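Local coordinates for putative periplasmic protein (Wolinella succinogenes, PDB 3KN3) that is of uncertain function but has the fold of a periplasmic binding protein, binds glutathione, and may serve tungstate uptake by an ABC-type transporter, at residues 85-90 against 169-174. Residues are numbered along the deposited sequence; the frame is centred on the assembly and turned at random.
Sequences DFVIIG and TLTDRG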
loop_
_atom_site.group_PDB
_atom_site.type_symbol
_atom_site.label_atom_id
_atom_site.label_comp_id
_atom_site.label_asym_id
_atom_site.label_seq_id
_atom_site.Cartn_x
_atom_site.Cartn_y
_atom_site.Cartn_z
ATOM N N ASP A 85 -4.688 -3.956 -2.499
ATOM C CA ASP A 85 -4.252 -3.598 -3.845
ATOM C C ASP A 85 -4.920 -2.329 -4.352
ATOM O O ASP A 85 -6.023 -1.988 -3.932
ATOM C CB ASP A 85 -4.563 -4.739 -4.820
ATOM C CG ASP A 85 -6.051 -5.073 -4.873
ATOM O OD1 ASP A 85 -6.706 -5.080 -3.805
ATOM O OD2 ASP A 85 -6.564 -5.336 -5.985
ATOM N N PHE A 86 -4.251 -1.640 -5.269
ATOM C CA PHE A 86 -4.819 -0.459 -5.910
ATOM C C PHE A 86 -5.732 -0.806 -7.097
ATOM O O PHE A 86 -5.477 -1.750 -7.852
ATOM C CB PHE A 86 -3.709 0.482 -6.382
ATOM C CG PHE A 86 -2.805 0.965 -5.280
ATOM C CD1 PHE A 86 -1.596 0.326 -5.022
ATOM C CD2 PHE A 86 -3.156 2.068 -4.506
ATOM C CE1 PHE A 86 -0.748 0.778 -4.015
ATOM C CE2 PHE A 86 -2.321 2.518 -3.492
ATOM C CZ PHE A 86 -1.112 1.871 -3.246
ATOM N N VAL A 87 -6.787 -0.018 -7.271
ATOM C CA VAL A 87 -7.697 -0.200 -8.384
ATOM C C VAL A 87 -7.972 1.116 -9.112
ATOM O O VAL A 87 -7.771 2.195 -8.567
ATOM C CB VAL A 87 -9.014 -0.845 -7.926
ATOM C CG1 VAL A 87 -8.743 -2.255 -7.385
ATOM C CG2 VAL A 87 -9.706 0.021 -6.869
ATOM N N ILE A 88 -8.407 1.016 -10.360
ATOM C CA ILE A 88 -8.761 2.190 -11.134
ATOM C C ILE A 88 -10.283 2.280 -11.121
ATOM O O ILE A 88 -10.965 1.291 -11.375
ATOM C CB ILE A 88 -8.227 2.117 -12.595
ATOM C CG1 ILE A 88 -6.754 2.516 -12.670
ATOM C CG2 ILE A 88 -8.976 3.080 -13.478
ATOM C CD1 ILE A 88 -5.831 1.579 -12.030
ATOM N N ILE A 89 -10.814 3.453 -10.792
ATOM C CA ILE A 89 -12.261 3.629 -10.687
ATOM C C ILE A 89 -12.758 4.790 -11.542
ATOM O O ILE A 89 -11.987 5.669 -11.928
ATOM C CB ILE A 89 -12.712 3.843 -9.230
ATOM C CG1 ILE A 89 -12.242 5.199 -8.707
ATOM C CG2 ILE A 89 -12.197 2.716 -8.345
ATOM C CD1 ILE A 89 -12.742 5.516 -7.299
ATOM N N GLY A 90 -14.050 4.758 -11.845
ATOM C CA GLY A 90 -14.702 5.733 -12.689
ATOM C C GLY A 90 -16.164 5.341 -12.796
ATOM O O GLY A 90 -16.562 4.309 -12.265
ATOM N N THR A 169 -9.840 7.784 -11.600
ATOM C CA THR A 169 -8.734 7.902 -10.664
ATOM C C THR A 169 -8.217 6.558 -10.128
ATOM O O THR A 169 -8.835 5.504 -10.304
ATOM C CB THR A 169 -9.077 8.854 -9.481
ATOM O OG1 THR A 169 -7.873 9.227 -8.802
ATOM C CG2 THR A 169 -10.031 8.173 -8.504
ATOM N N LEU A 170 -7.069 6.617 -9.459
ATOM C CA LEU A 170 -6.467 5.446 -8.852
ATOM C C LEU A 170 -6.546 5.515 -7.325
ATOM O O LEU A 170 -6.081 6.475 -6.707
ATOM C CB LEU A 170 -5.018 5.338 -9.288
ATOM C CG LEU A 170 -4.207 4.197 -8.689
ATOM C CD1 LEU A 170 -3.159 3.718 -9.700
ATOM C CD2 LEU A 170 -3.568 4.613 -7.367
ATOM N N THR A 171 -7.122 4.489 -6.715
ATOM C CA THR A 171 -7.261 4.487 -5.267
ATOM C C THR A 171 -6.996 3.108 -4.698
ATOM O O THR A 171 -7.153 2.098 -5.381
ATOM C CB THR A 171 -8.663 4.930 -4.827
ATOM O OG1 THR A 171 -8.757 4.842 -3.404
ATOM C CG2 THR A 171 -9.726 4.029 -5.443
ATOM N N ASP A 172 -6.579 3.068 -3.442
ATOM C CA ASP A 172 -6.477 1.803 -2.747
ATOM C C ASP A 172 -7.892 1.257 -2.563
ATOM O O ASP A 172 -8.866 2.012 -2.511
ATOM C CB ASP A 172 -5.801 1.997 -1.396
ATOM C CG ASP A 172 -6.604 2.882 -0.482
ATOM O OD1 ASP A 172 -6.459 4.128 -0.561
ATOM O OD2 ASP A 172 -7.401 2.323 0.296
ATOM N N ARG A 173 -7.999 -0.059 -2.468
ATOM C CA ARG A 173 -9.295 -0.715 -2.384
ATOM C C ARG A 173 -10.034 -0.348 -1.097
ATOM O O ARG A 173 -11.250 -0.184 -1.096
ATOM C CB ARG A 173 -9.115 -2.229 -2.484
ATOM C CG ARG A 173 -10.410 -2.988 -2.507
ATOM C CD ARG A 173 -10.163 -4.467 -2.642
ATOM N NE ARG A 173 -9.538 -4.819 -3.915
ATOM C CZ ARG A 173 -10.223 -5.176 -4.997
ATOM N NH1 ARG A 173 -11.553 -5.205 -4.951
ATOM N NH2 ARG A 173 -9.587 -5.502 -6.122
ATOM N N GLY A 174 -9.293 -0.226 -0.004
ATOM C CA GLY A 174 -9.886 0.107 1.279
ATOM C C GLY A 174 -10.692 1.395 1.254
ATOM O O GLY A 174 -11.821 1.433 1.742
#
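Asp-85 and Arg-173 close one end of this antiparallel strand pair with a side-on, two-pronged salt bridge. Arg-173 NE meets Asp-85 OD1 at 2.8 Å, and NH2 lies 3.0 Å from OD2, on its syn lone pair. The carboxylate and guanidinium planes are only 14° apart, and the arginine chain, extended as far as CD, bends at chi3 (-65°) to present this edge. Val-87 CG1 sits over one guanidinium face, 3.6 Å from NH2, which also bridges to Glu-194. A leucine in place of Arg-173 would probably leave both carboxylates without their mate and Asp-85 free to turn.

Backbone bonds form the ladder: Val-87 and Ile-89 pair reciprocally with Thr-171 and Thr-169, with Val-87 N to Thr-171 O at 2.9 Å and nearly straight. Beyond it, Arg-173 N, in the first turn of helix 173-182, makes a more bent bond to Asp-85 O (3.1 Å, 137°).

Apolar packing differs between the faces. Ile-89 CG1 lies alongside Thr-169 CG2 (3.7 Å), while its CD1 reaches Thr-171 CG2, beneath helix 155-164. On the other face, Leu-170 spreads its methyls, CD2 to Phe-86 CD2 (3.9 Å) and CD1 to Ile-88 CD1, beside helix 125-138. Phe-86 and Leu-170 also adjoin Asn-201 and Thr-126, respectively, both glutathione-binding residues.

Both strands lie inside the five-stranded sheet of one lobe of the periplasmic binding protein fold, strand 168-172 in its middle. The chemistry thus implies a strand core held by backbone bonds and methyl packing; Asp-172 caps helix 173-182, and the Asp-85/Arg-173 pair probably helps to hold the strand-to-helix turn.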